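Local coordinates for cell wall binding protein cwp8 (PDB 5J6Q) that probably attaches to the Clostridium difficile cell wall through three CWB2 modules, as one of the proteins associated with the S-layer, at residues A[320-325]-A[532-537]; A[338-343]-A[352-357]; A[369-374]-A[402-407]; A[394-399]-A[409-414]; A[449-454]-A[475-480]. All blocks are in the same frame, centred on the assembly; numbering follows the deposited sequence.

Contact 1. Residues A[320-325]-A[532-537]; sequences DAIVDG and DALTAA
L534 reaches from helix 531-542 to the start of helix 322-327 and sets its two methyls against G325 and I322. CD1 lies over the backbone of G325, 3.6 Å from G325 CA, and CD2 meets the I322 side chain, with I322 CD1 also at 3.6 Å. The two side chains cross obliquely, so they touch methyl to methyl near their ends and do not run alongside one another. Both torsions of L534 are unusual: chi1 of 86° sets CG between the backbone N and the carbonyl carbon, and chi2 is 86° as well. This fork turns one branch to the glycine and the other to the isoleucine.

G325 brings no side chain to the interface, and here the two backbones draw close, with G325 CA 5.9 Å from L534 CA. A321 takes the N-cap position and forms the centre of an inverse gamma turn; the first helical bond runs from G325 N to A321 O at 2.9 Å. The contact is buried and made by carbon contacts, with no polar bond between the segments. It joins the first CWB2 module to the third.

M431 of the middle module packs on I322, A533 and L534. On other sides of helix 531-542, T535 packs on A298 and V301 of helix 294-305, while D532 and A536 rest on I575 of strand 572-575.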
# COMPACT_ATOMS: atom_id res chain seq x y z
N ASP A 320 -13.77 -28.71 -1.64
CA ASP A 320 -15.14 -28.39 -1.27
C ASP A 320 -15.62 -29.17 -0.01
O ASP A 320 -16.77 -29.02 0.40
CB ASP A 320 -16.08 -28.76 -2.43
CG ASP A 320 -15.71 -28.16 -3.76
OD1 ASP A 320 -15.36 -26.94 -3.79
OD2 ASP A 320 -15.78 -28.88 -4.77
N ALA A 321 -14.76 -29.98 0.57
CA ALA A 321 -15.06 -30.84 1.72
C ALA A 321 -15.07 -30.08 3.03
O ALA A 321 -14.20 -30.23 3.91
CB ALA A 321 -14.03 -31.97 1.78
N ILE A 322 -16.11 -29.29 3.19
CA ILE A 322 -16.23 -28.45 4.37
C ILE A 322 -16.32 -29.28 5.63
O ILE A 322 -15.61 -28.96 6.60
CB ILE A 322 -17.47 -27.54 4.21
CG1 ILE A 322 -17.28 -26.74 2.95
CG2 ILE A 322 -17.64 -26.65 5.40
CD1 ILE A 322 -15.96 -25.90 3.02
N VAL A 323 -17.14 -30.36 5.63
CA VAL A 323 -17.22 -31.07 6.93
C VAL A 323 -15.92 -31.80 7.30
O VAL A 323 -15.53 -31.76 8.47
CB VAL A 323 -18.43 -32.04 6.95
CG1 VAL A 323 -18.31 -33.03 8.10
CG2 VAL A 323 -19.73 -31.25 7.08
N ASP A 324 -15.26 -32.46 6.35
CA ASP A 324 -14.03 -33.16 6.67
C ASP A 324 -13.01 -32.14 7.11
O ASP A 324 -12.24 -32.38 8.04
CB ASP A 324 -13.50 -33.92 5.44
CG ASP A 324 -14.51 -34.82 4.76
OD1 ASP A 324 -15.48 -35.23 5.42
OD2 ASP A 324 -14.32 -35.11 3.54
N GLY A 325 -13.00 -31.00 6.42
CA GLY A 325 -12.07 -29.96 6.77
C GLY A 325 -12.26 -29.35 8.15
O GLY A 325 -11.31 -29.25 8.90
N ASP A 532 -12.17 -21.03 3.77
CA ASP A 532 -11.13 -20.16 4.34
C ASP A 532 -11.10 -20.32 5.91
O ASP A 532 -10.04 -20.40 6.53
CB ASP A 532 -11.39 -18.69 3.93
CG ASP A 532 -11.06 -18.42 2.45
OD1 ASP A 532 -10.41 -19.30 1.80
OD2 ASP A 532 -11.42 -17.37 1.96
N ALA A 533 -12.26 -20.31 6.49
CA ALA A 533 -12.48 -20.45 7.87
C ALA A 533 -11.80 -21.78 8.31
O ALA A 533 -11.02 -21.78 9.26
CB ALA A 533 -13.97 -20.49 8.16
N LEU A 534 -12.08 -22.90 7.61
CA LEU A 534 -11.52 -24.17 7.98
C LEU A 534 -9.97 -24.20 7.77
O LEU A 534 -9.30 -24.73 8.63
CB LEU A 534 -12.32 -25.32 7.30
CG LEU A 534 -11.88 -25.67 5.95
CD1 LEU A 534 -10.71 -26.72 6.03
CD2 LEU A 534 -13.07 -26.18 5.17
N THR A 535 -9.36 -23.58 6.73
CA THR A 535 -7.87 -23.64 6.71
C THR A 535 -7.26 -22.78 7.83
O THR A 535 -6.20 -23.14 8.34
CB THR A 535 -7.27 -23.18 5.38
OG1 THR A 535 -7.71 -21.89 5.03
CG2 THR A 535 -7.60 -24.14 4.23
N ALA A 536 -7.97 -21.68 8.27
CA ALA A 536 -7.41 -20.89 9.36
C ALA A 536 -7.74 -21.37 10.81
O ALA A 536 -7.10 -20.85 11.77
CB ALA A 536 -7.83 -19.42 9.23
N ALA A 537 -8.63 -22.27 11.02
CA ALA A 537 -8.93 -22.58 12.40
C ALA A 537 -7.63 -23.05 13.24
O ALA A 537 -7.58 -22.64 14.36
CB ALA A 537 -10.03 -23.63 12.48

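Contact 2. Residues A[338-343]-A[352-357]; sequences PILLSK and EAEILR
Strand 339-342 and helix 349-359 approach most closely at L340 and I355, whose CA atoms are 8.4 Å apart, a spacing bridged by side chains alone. L340 points at the helix and supplies both of its methyls. CD1 touches I355 CD1 at 3.5 Å, the two chains crossing at a slant, and CD2 sits 4.0 Å from E354 CG, where the leucine lies at about a right angle to the glutamate.

I355 starts out to one side of the strand, but its CG1 branch swings back so that CD1 reaches the leucine. E354 does two jobs. Its chain leaves with CG opposite the backbone N (chi1 176°) and bends at chi2 (74°), which puts the aliphatic CG on L340 and carries the carboxylate off to R357, one helical turn on. There R357 NE donates to E354 OE2 at 2.9 Å, nearly straight at 175°. The oxygen lies in the guanidinium plane and is met on its syn side, though well out of the carboxylate plane. R357 also forms a salt bridge with D308, so the arginine is shared between two acids.

I355 touches I314 of strand 313-318 as well, which spreads the helix over two neighbouring strands. Helix 349-359 is the connection of a beta-alpha-beta crossover: it leaves edge strand 339-342, passes over 313-318 and leads to strand 367-371 in the parallel sheet of a toprim-like CWB2 module.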
# COMPACT_ATOMS: atom_id res chain seq x y z
N PRO A 338 -0.38 -28.26 8.07
CA PRO A 338 -1.31 -27.22 7.47
C PRO A 338 -2.50 -27.91 6.87
O PRO A 338 -2.34 -29.09 6.49
CB PRO A 338 -0.52 -26.62 6.33
CG PRO A 338 0.46 -27.89 5.90
CD PRO A 338 0.82 -28.48 7.24
N ILE A 339 -3.64 -27.18 6.66
CA ILE A 339 -4.71 -27.86 6.04
C ILE A 339 -4.61 -27.34 4.65
O ILE A 339 -4.76 -26.16 4.38
CB ILE A 339 -6.08 -27.73 6.71
CG1 ILE A 339 -6.14 -28.48 8.05
CG2 ILE A 339 -7.08 -28.33 5.74
CD1 ILE A 339 -7.34 -28.00 9.09
N LEU A 340 -4.28 -28.22 3.72
CA LEU A 340 -4.08 -27.73 2.37
C LEU A 340 -5.21 -28.39 1.57
O LEU A 340 -5.87 -29.24 2.10
CB LEU A 340 -2.67 -28.05 1.78
CG LEU A 340 -1.53 -27.24 2.46
CD1 LEU A 340 -0.12 -27.85 2.08
CD2 LEU A 340 -1.55 -25.76 2.00
N LEU A 341 -5.40 -28.02 0.33
CA LEU A 341 -6.55 -28.49 -0.40
C LEU A 341 -6.16 -29.12 -1.73
O LEU A 341 -5.26 -28.60 -2.39
CB LEU A 341 -7.44 -27.24 -0.71
CG LEU A 341 -7.83 -26.34 0.51
CD1 LEU A 341 -8.48 -25.01 0.02
CD2 LEU A 341 -8.77 -27.03 1.40
N SER A 342 -6.92 -30.16 -2.17
CA SER A 342 -6.65 -30.78 -3.45
C SER A 342 -7.90 -30.83 -4.32
O SER A 342 -9.01 -30.84 -3.80
CB SER A 342 -6.19 -32.22 -3.24
OG SER A 342 -5.56 -32.71 -4.41
N LYS A 343 -7.70 -30.84 -5.63
CA LYS A 343 -8.85 -31.10 -6.47
C LYS A 343 -9.01 -32.65 -6.32
O LYS A 343 -8.11 -33.33 -5.83
CB LYS A 343 -8.55 -30.66 -7.90
CG LYS A 343 -9.21 -29.33 -8.27
CD LYS A 343 -8.20 -28.28 -8.67
CE LYS A 343 -8.88 -27.05 -9.24
NZ LYS A 343 -7.95 -26.30 -10.13
N GLU A 352 1.37 -28.26 -4.14
CA GLU A 352 2.49 -29.19 -4.19
C GLU A 352 3.71 -28.45 -3.72
O GLU A 352 4.45 -28.94 -2.85
CB GLU A 352 2.66 -29.71 -5.66
CG GLU A 352 3.96 -30.46 -5.90
CD GLU A 352 4.00 -31.07 -7.29
OE1 GLU A 352 4.01 -30.30 -8.25
OE2 GLU A 352 3.99 -32.29 -7.40
N ALA A 353 3.91 -27.24 -4.27
CA ALA A 353 5.02 -26.37 -3.90
C ALA A 353 5.01 -26.05 -2.42
O ALA A 353 6.09 -25.98 -1.84
CB ALA A 353 4.99 -25.07 -4.73
N GLU A 354 3.77 -25.89 -1.73
CA GLU A 354 3.75 -25.55 -0.27
C GLU A 354 4.04 -26.83 0.48
O GLU A 354 4.65 -26.78 1.55
CB GLU A 354 2.40 -24.90 0.23
CG GLU A 354 2.33 -24.64 1.73
CD GLU A 354 3.20 -23.44 2.19
OE1 GLU A 354 3.08 -23.10 3.34
OE2 GLU A 354 4.01 -22.89 1.41
N ILE A 355 3.57 -27.97 -0.03
CA ILE A 355 3.97 -29.26 0.62
C ILE A 355 5.55 -29.35 0.79
O ILE A 355 6.06 -29.65 1.87
CB ILE A 355 3.57 -30.46 -0.22
CG1 ILE A 355 2.04 -30.46 -0.41
CG2 ILE A 355 4.05 -31.87 0.51
CD1 ILE A 355 1.40 -30.78 0.87
N LEU A 356 6.27 -29.07 -0.28
CA LEU A 356 7.74 -29.16 -0.23
C LEU A 356 8.33 -28.22 0.75
O LEU A 356 9.20 -28.57 1.54
CB LEU A 356 8.30 -28.86 -1.62
CG LEU A 356 7.89 -29.89 -2.68
CD1 LEU A 356 8.60 -29.53 -4.01
CD2 LEU A 356 8.25 -31.32 -2.27
N ARG A 357 7.84 -27.01 0.75
CA ARG A 357 8.35 -25.95 1.60
C ARG A 357 8.20 -26.25 3.03
O ARG A 357 9.18 -26.06 3.79
CB ARG A 357 7.64 -24.59 1.32
CG ARG A 357 8.42 -23.42 1.95
CD ARG A 357 7.61 -22.10 2.07
NE ARG A 357 6.40 -22.24 2.88
CZ ARG A 357 6.36 -22.12 4.20
NH1 ARG A 357 7.45 -21.82 4.88
NH2 ARG A 357 5.19 -22.30 4.85

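Contact 3. Residues A[369-374]-A[402-407]; sequences YIVGGE and FETSLE
T404 holds CG2 opposite its backbone N and OG1 beside it (chi1 -64°), and this sorts its two branches: the methyl faces V371 and G372, while the hydroxyl turns back to its own chain. V371 answers with CG1, likewise trans to its backbone N. The methyls T404 CG2 and V371 CG1 are 3.9 Å apart, with the side chains slanting past one another. Beyond the valine, the same T404 CG2 comes within 4.1 Å of G372 N, so one methyl covers the end of the strand where the chain begins to turn.

The hydroxyl of T404 is taken up by D400 O, to which OG1 hydrogen-bonds, with a weaker bond from G398 N. The threonine is thereby held from its polar side while its methyl does the packing. G372 takes a positive-phi conformation, one that glycine enters easily, and its CA lies 6.4 Å from T404 CA. G372 O is held in turn by R395 NH2 from the adjacent strand. One residue further along the helix, S405 OG bonds back to F402 O at 3.0 Å, its oxygen tilted 34° from the carbonyl plane, and also accepts from V446 N.

V371 and I370 serve different faces of the sheet, I370 packing on helix 379-386. The arrangement is that of a parallel alpha/beta fold: strand 367-371 runs out into the glycines G372 and G373, and the first turns of helix 401-410, which follows neighbouring strand 392-396, close over that end.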
# COMPACT_ATOMS: atom_id res chain seq x y z
N TYR A 369 -1.72 -36.96 5.47
CA TYR A 369 -2.98 -37.60 5.65
C TYR A 369 -3.95 -37.02 4.63
O TYR A 369 -4.04 -35.79 4.52
CB TYR A 369 -3.55 -37.32 7.03
CG TYR A 369 -2.68 -37.72 8.18
CD1 TYR A 369 -1.63 -36.92 8.60
CD2 TYR A 369 -2.92 -38.90 8.89
CE1 TYR A 369 -0.85 -37.26 9.71
CE2 TYR A 369 -2.14 -39.25 9.99
CZ TYR A 369 -1.11 -38.43 10.39
OH TYR A 369 -0.33 -38.80 11.48
N ILE A 370 -4.67 -37.84 3.90
CA ILE A 370 -5.68 -37.38 2.95
C ILE A 370 -7.02 -37.65 3.68
O ILE A 370 -7.29 -38.79 4.03
CB ILE A 370 -5.50 -38.18 1.65
CG1 ILE A 370 -4.25 -37.65 0.95
CG2 ILE A 370 -6.71 -38.07 0.72
CD1 ILE A 370 -3.63 -38.60 -0.02
N VAL A 371 -7.80 -36.59 4.00
CA VAL A 371 -9.08 -36.79 4.68
C VAL A 371 -10.20 -36.89 3.63
O VAL A 371 -10.18 -36.14 2.67
CB VAL A 371 -9.27 -35.62 5.65
CG1 VAL A 371 -10.66 -35.67 6.31
CG2 VAL A 371 -8.16 -35.66 6.72
N GLY A 372 -11.16 -37.83 3.80
CA GLY A 372 -12.23 -37.96 2.84
C GLY A 372 -11.99 -39.13 1.89
O GLY A 372 -10.90 -39.70 1.83
N GLY A 373 -13.04 -39.48 1.14
CA GLY A 373 -12.96 -40.59 0.20
C GLY A 373 -12.33 -40.12 -1.09
O GLY A 373 -11.91 -38.97 -1.19
N GLU A 374 -12.28 -41.02 -2.08
CA GLU A 374 -11.70 -40.73 -3.38
C GLU A 374 -12.63 -39.82 -4.14
O GLU A 374 -12.30 -39.33 -5.19
CB GLU A 374 -11.44 -42.05 -4.10
CG GLU A 374 -10.69 -43.01 -3.18
CD GLU A 374 -10.58 -44.41 -3.73
OE1 GLU A 374 -9.92 -45.24 -3.05
OE2 GLU A 374 -11.13 -44.70 -4.82
N PHE A 402 -19.98 -38.85 8.39
CA PHE A 402 -20.22 -39.25 9.76
C PHE A 402 -19.11 -40.20 10.13
O PHE A 402 -18.54 -40.12 11.21
CB PHE A 402 -21.60 -39.95 9.91
CG PHE A 402 -22.75 -39.14 9.33
CD1 PHE A 402 -23.33 -39.48 8.12
CD2 PHE A 402 -23.23 -38.01 10.00
CE1 PHE A 402 -24.37 -38.72 7.57
CE2 PHE A 402 -24.26 -37.25 9.45
CZ PHE A 402 -24.82 -37.61 8.24
N GLU A 403 -18.81 -41.12 9.20
CA GLU A 403 -17.78 -42.13 9.43
C GLU A 403 -16.40 -41.50 9.36
O GLU A 403 -15.53 -41.86 10.15
CB GLU A 403 -17.91 -43.25 8.39
CG GLU A 403 -19.11 -44.14 8.66
CD GLU A 403 -19.29 -45.20 7.60
OE1 GLU A 403 -18.28 -45.82 7.19
OE2 GLU A 403 -20.44 -45.41 7.18
N THR A 404 -16.19 -40.58 8.43
CA THR A 404 -14.89 -39.95 8.36
C THR A 404 -14.59 -39.21 9.66
O THR A 404 -13.47 -39.31 10.15
CB THR A 404 -14.86 -39.09 7.13
OG1 THR A 404 -14.99 -40.01 6.01
CG2 THR A 404 -13.57 -38.22 7.04
N SER A 405 -15.59 -38.55 10.27
CA SER A 405 -15.29 -37.80 11.47
C SER A 405 -14.83 -38.72 12.55
O SER A 405 -13.88 -38.39 13.24
CB SER A 405 -16.47 -36.92 11.90
OG SER A 405 -17.53 -37.59 12.57
N LEU A 406 -15.46 -39.92 12.71
CA LEU A 406 -14.97 -40.85 13.75
C LEU A 406 -13.50 -41.31 13.43
O LEU A 406 -12.68 -41.45 14.32
CB LEU A 406 -15.92 -42.07 13.84
CG LEU A 406 -17.38 -41.65 14.05
CD1 LEU A 406 -18.34 -42.75 13.54
CD2 LEU A 406 -17.61 -41.39 15.52
N GLU A 407 -13.17 -41.52 12.17
CA GLU A 407 -11.79 -41.87 11.83
C GLU A 407 -10.83 -40.73 12.23
O GLU A 407 -9.78 -40.99 12.81
CB GLU A 407 -11.68 -42.15 10.33
CG GLU A 407 -12.48 -43.38 9.92
CD GLU A 407 -12.05 -44.63 10.69
OE1 GLU A 407 -12.92 -45.48 10.96
OE2 GLU A 407 -10.85 -44.76 11.03

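Contact 4. Residues A[394-399]-A[409-414]; sequences ERVSGE and AKQLKD
E394 and V396, on edge strand 392-396 of a parallel sheet, meet Q411 across a beta-alpha unit: the strand, a short loop, and helix 401-410 folded back so that Q411, near the C-terminal end of that helix, comes over the strand. Both strand side chains point toward the helix side, as alternate residues of a strand do.

The apolar part is V396 against the stem of the glutamine. V396 CG2 lies 4.0 Å from Q411 CG, and CG1 is about as far from the same carbon; V396 CG2 also lies 3.6 Å from the amide nitrogen Q411 NE2. The valine and glutamine pass at an angle. Y369 of the adjacent strand touches E394, V396 and Q411, and L331 of helix 329-334 packs on Q411.

The polar part is a single bond. E394, its chain extended, comes from one direction and Q411, bent at chi2 (-83°), from the opposite one. K392 forms only a long, weak ion pair with the same carboxylate. Q411 NE2 donates to E394 OE2 at 3.0 Å with an N-H...O angle of 162°; the oxygen lies in the amide plane, but NE2 stands above the carboxylate, whose plane is turned 78° from the amide.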
# COMPACT_ATOMS: atom_id res chain seq x y z
N GLU A 394 -1.18 -41.64 4.45
CA GLU A 394 -2.21 -42.40 5.15
C GLU A 394 -3.60 -41.81 4.95
O GLU A 394 -3.81 -40.62 5.22
CB GLU A 394 -1.87 -42.40 6.64
CG GLU A 394 -2.96 -42.99 7.53
CD GLU A 394 -2.52 -43.07 8.98
OE1 GLU A 394 -1.57 -42.35 9.37
OE2 GLU A 394 -3.13 -43.85 9.73
N ARG A 395 -4.57 -42.62 4.48
CA ARG A 395 -5.89 -42.05 4.29
C ARG A 395 -6.76 -42.25 5.51
O ARG A 395 -6.78 -43.33 6.14
CB ARG A 395 -6.57 -42.56 3.02
CG ARG A 395 -7.68 -41.57 2.61
CD ARG A 395 -8.53 -41.98 1.43
NE ARG A 395 -7.82 -41.79 0.17
CZ ARG A 395 -8.23 -41.03 -0.85
NH1 ARG A 395 -7.54 -40.98 -1.97
NH2 ARG A 395 -9.34 -40.31 -0.73
N VAL A 396 -7.46 -41.14 5.88
CA VAL A 396 -8.32 -41.04 7.05
C VAL A 396 -9.69 -40.87 6.46
O VAL A 396 -10.07 -39.74 6.05
CB VAL A 396 -7.91 -39.83 7.94
CG1 VAL A 396 -8.81 -39.72 9.16
CG2 VAL A 396 -6.45 -39.95 8.36
N SER A 397 -10.45 -41.96 6.41
CA SER A 397 -11.74 -41.91 5.76
C SER A 397 -12.68 -43.08 6.12
O SER A 397 -12.28 -44.08 6.74
CB SER A 397 -11.53 -41.90 4.26
OG SER A 397 -12.71 -41.48 3.60
N GLY A 398 -13.95 -42.89 5.71
CA GLY A 398 -15.02 -43.84 5.95
C GLY A 398 -15.99 -43.74 4.78
O GLY A 398 -15.70 -43.02 3.84
N GLU A 399 -17.13 -44.43 4.85
CA GLU A 399 -18.15 -44.49 3.77
C GLU A 399 -18.84 -43.15 3.55
O GLU A 399 -19.29 -42.86 2.44
CB GLU A 399 -19.21 -45.55 4.11
N ALA A 409 -11.39 -38.48 14.41
CA ALA A 409 -11.49 -38.56 15.85
C ALA A 409 -10.48 -39.58 16.41
O ALA A 409 -9.79 -39.27 17.40
CB ALA A 409 -12.89 -38.97 16.23
N LYS A 410 -10.38 -40.76 15.78
CA LYS A 410 -9.47 -41.81 16.25
C LYS A 410 -7.98 -41.46 16.11
O LYS A 410 -7.18 -41.94 16.91
CB LYS A 410 -9.77 -43.10 15.49
CG LYS A 410 -11.00 -43.81 16.01
CD LYS A 410 -10.99 -45.29 15.58
CE LYS A 410 -12.28 -45.67 14.89
NZ LYS A 410 -12.04 -46.45 13.64
N GLN A 411 -7.61 -40.62 15.11
CA GLN A 411 -6.23 -40.18 14.88
C GLN A 411 -5.78 -39.18 15.96
O GLN A 411 -4.61 -38.78 15.99
CB GLN A 411 -6.08 -39.49 13.52
CG GLN A 411 -6.29 -40.41 12.35
CD GLN A 411 -5.03 -41.18 12.03
OE1 GLN A 411 -3.95 -41.02 12.69
NE2 GLN A 411 -5.12 -42.00 10.99
N LEU A 412 -6.67 -38.77 16.83
CA LEU A 412 -6.34 -37.84 17.91
C LEU A 412 -5.96 -38.68 19.15
O LEU A 412 -6.26 -39.85 19.19
CB LEU A 412 -7.54 -36.92 18.30
CG LEU A 412 -8.18 -36.02 17.19
CD1 LEU A 412 -9.40 -35.28 17.82
CD2 LEU A 412 -7.19 -34.92 16.62
N LYS A 413 -5.31 -38.08 20.15
CA LYS A 413 -4.99 -38.78 21.39
C LYS A 413 -6.24 -38.82 22.30
O LYS A 413 -6.86 -37.78 22.50
CB LYS A 413 -3.84 -38.06 22.10
CG LYS A 413 -2.54 -38.06 21.30
CD LYS A 413 -1.93 -36.66 21.22
CE LYS A 413 -1.18 -36.29 22.48
NZ LYS A 413 -2.11 -35.79 23.54
N ASP A 414 -6.60 -40.01 22.84
CA ASP A 414 -7.76 -40.21 23.72
C ASP A 414 -7.66 -39.48 25.07
O ASP A 414 -8.59 -39.55 25.86
CB ASP A 414 -7.92 -41.71 24.00
CG ASP A 414 -6.61 -42.36 24.42
OD1 ASP A 414 -6.16 -43.27 23.70
OD2 ASP A 414 -6.05 -41.94 25.46

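Contact 5. Residues A[449-454]-A[475-480]; sequences NELDAN and KEVEDK
N449 and V477 meet across the contact beside S474 OG, a hydroxyl held on several sides: it donates to N449 O, accepts from V477 N and takes a weak bond from E476 N. One serine, sitting just ahead of helix 475-484, thus ties the loop carbonyl to the first turn of the helix, and V477 CG2 comes to 3.3 Å from N449 O.

V477 is the one buried side chain here, and its CG2 does most of the touching. With chi1 at 171°, CG2 lies beside the backbone N and faces the loop, where it also approaches E450 CA and L451 N, each 3.9 Å away. The methyl therefore rests along three successive residues of main chain. CG1, set trans to the valine N, is 4.3 Å from L451 CB, a looser apolar touch. The loop passes close by, with E450 CA 5.7 Å from V477 CA, while the side chain of E450 leads off from the helix.

Further on, the loop turns into helix 453-459. D452 takes the N-cap position, and its OD1 receives two bonds from N454: the backbone N at 2.9 Å, from above the carboxylate plane, and ND2 at 3.2 Å on the syn lone pair. The first is the capping bond; the second ties the two side chains together.

L451 extends past the valine to L481 and I484, laying the loop along helix 475-484. The loop runs between strand 444-447, at the edge of its parallel sheet, and helix 453-459, while E478 reaches from helix 475-484 to a salt bridge with R492 of the opposite edge strand, 491-493.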
# COMPACT_ATOMS: atom_id res chain seq x y z
N ASN A 449 -29.25 -38.56 12.08
CA ASN A 449 -30.41 -38.52 12.96
C ASN A 449 -30.23 -39.29 14.25
O ASN A 449 -30.84 -38.94 15.26
CB ASN A 449 -31.62 -39.02 12.22
CG ASN A 449 -32.16 -37.91 11.38
OD1 ASN A 449 -32.42 -38.10 10.18
ND2 ASN A 449 -32.30 -36.71 11.93
N GLU A 450 -29.40 -40.32 14.24
CA GLU A 450 -29.14 -41.10 15.44
C GLU A 450 -27.64 -41.41 15.58
O GLU A 450 -26.97 -41.78 14.62
CB GLU A 450 -29.96 -42.40 15.44
CG GLU A 450 -29.64 -43.33 14.28
CD GLU A 450 -30.50 -44.59 14.31
OE1 GLU A 450 -29.92 -45.70 14.40
OE2 GLU A 450 -31.74 -44.47 14.25
N LEU A 451 -27.14 -41.24 16.81
CA LEU A 451 -25.75 -41.47 17.17
C LEU A 451 -25.32 -42.93 16.95
O LEU A 451 -25.97 -43.85 17.43
CB LEU A 451 -25.58 -41.10 18.65
CG LEU A 451 -24.14 -40.99 19.14
CD1 LEU A 451 -23.48 -39.76 18.55
CD2 LEU A 451 -24.15 -40.88 20.65
N ASP A 452 -24.22 -43.12 16.20
CA ASP A 452 -23.64 -44.43 15.91
C ASP A 452 -23.00 -45.02 17.17
O ASP A 452 -22.58 -44.27 18.05
CB ASP A 452 -22.58 -44.29 14.80
CG ASP A 452 -22.01 -45.61 14.35
OD1 ASP A 452 -20.92 -45.98 14.85
OD2 ASP A 452 -22.64 -46.28 13.50
N ALA A 453 -22.92 -46.35 17.25
CA ALA A 453 -22.37 -47.04 18.41
C ALA A 453 -20.94 -46.63 18.68
O ALA A 453 -20.57 -46.41 19.82
CB ALA A 453 -22.45 -48.54 18.20
N ASN A 454 -20.13 -46.53 17.62
CA ASN A 454 -18.73 -46.16 17.78
C ASN A 454 -18.60 -44.72 18.26
O ASN A 454 -17.65 -44.40 18.97
CB ASN A 454 -17.98 -46.34 16.47
CG ASN A 454 -17.90 -47.79 16.07
OD1 ASN A 454 -17.04 -48.53 16.56
ND2 ASN A 454 -18.78 -48.28 15.20
N LYS A 475 -32.90 -33.88 19.19
CA LYS A 475 -33.07 -33.88 20.64
C LYS A 475 -32.94 -35.30 21.16
O LYS A 475 -32.75 -35.51 22.35
CB LYS A 475 -34.44 -33.26 20.99
CG LYS A 475 -34.81 -33.29 22.47
CD LYS A 475 -36.24 -32.78 22.63
CE LYS A 475 -36.67 -32.64 24.07
NZ LYS A 475 -38.02 -32.01 24.16
N GLU A 476 -33.04 -36.28 20.27
CA GLU A 476 -32.88 -37.69 20.62
C GLU A 476 -31.38 -37.99 20.83
O GLU A 476 -31.01 -38.66 21.81
CB GLU A 476 -33.45 -38.60 19.51
CG GLU A 476 -34.23 -37.84 18.45
CD GLU A 476 -35.59 -38.44 18.19
OE1 GLU A 476 -36.35 -38.64 19.16
OE2 GLU A 476 -35.90 -38.72 17.01
N VAL A 477 -30.53 -37.51 19.91
CA VAL A 477 -29.08 -37.67 20.00
C VAL A 477 -28.63 -37.01 21.29
O VAL A 477 -27.77 -37.52 22.01
CB VAL A 477 -28.41 -37.03 18.77
CG1 VAL A 477 -26.89 -36.99 18.94
CG2 VAL A 477 -28.77 -37.81 17.51
N GLU A 478 -29.24 -35.87 21.59
CA GLU A 478 -28.97 -35.13 22.81
C GLU A 478 -29.22 -35.99 24.05
O GLU A 478 -28.38 -36.05 24.94
CB GLU A 478 -29.87 -33.92 22.86
CG GLU A 478 -29.47 -32.97 23.96
CD GLU A 478 -30.47 -31.87 24.13
OE1 GLU A 478 -31.27 -31.65 23.18
OE2 GLU A 478 -30.45 -31.23 25.21
N ASP A 479 -30.39 -36.65 24.10
CA ASP A 479 -30.72 -37.50 25.24
C ASP A 479 -29.67 -38.59 25.44
O ASP A 479 -29.26 -38.82 26.57
CB ASP A 479 -32.10 -38.11 25.03
CG ASP A 479 -33.21 -37.09 25.15
OD1 ASP A 479 -33.05 -36.13 25.94
OD2 ASP A 479 -34.23 -37.23 24.47
N LYS A 480 -29.22 -39.24 24.34
CA LYS A 480 -28.19 -40.27 24.43
C LYS A 480 -26.83 -39.71 24.90
O LYS A 480 -26.04 -40.43 25.51
CB LYS A 480 -28.01 -40.92 23.05

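Contacts 1, 2 and 3 are buried and rest on apolar packing led by methyl groups; contacts 4 and 5 are partly open, and contact 4 alone has a hydrogen bond between its segments. Contact 1 spans the longest separation in sequence and encloses the other four, joining helices from the first and third CWB2 modules. It touches contact 2, where T535 CG2 packs on I339 O, and contact 3, where D324 CB packs on V371 CG1. Contacts 3 and 4 share helix 401-410 and neighbouring strands, probably hydrogen-bonded from V396 N to I370 O. Contacts 2, 3 and 4 reach one sheet, whereas contact 5 lies by the next, that of strands 444-447 and 491-493.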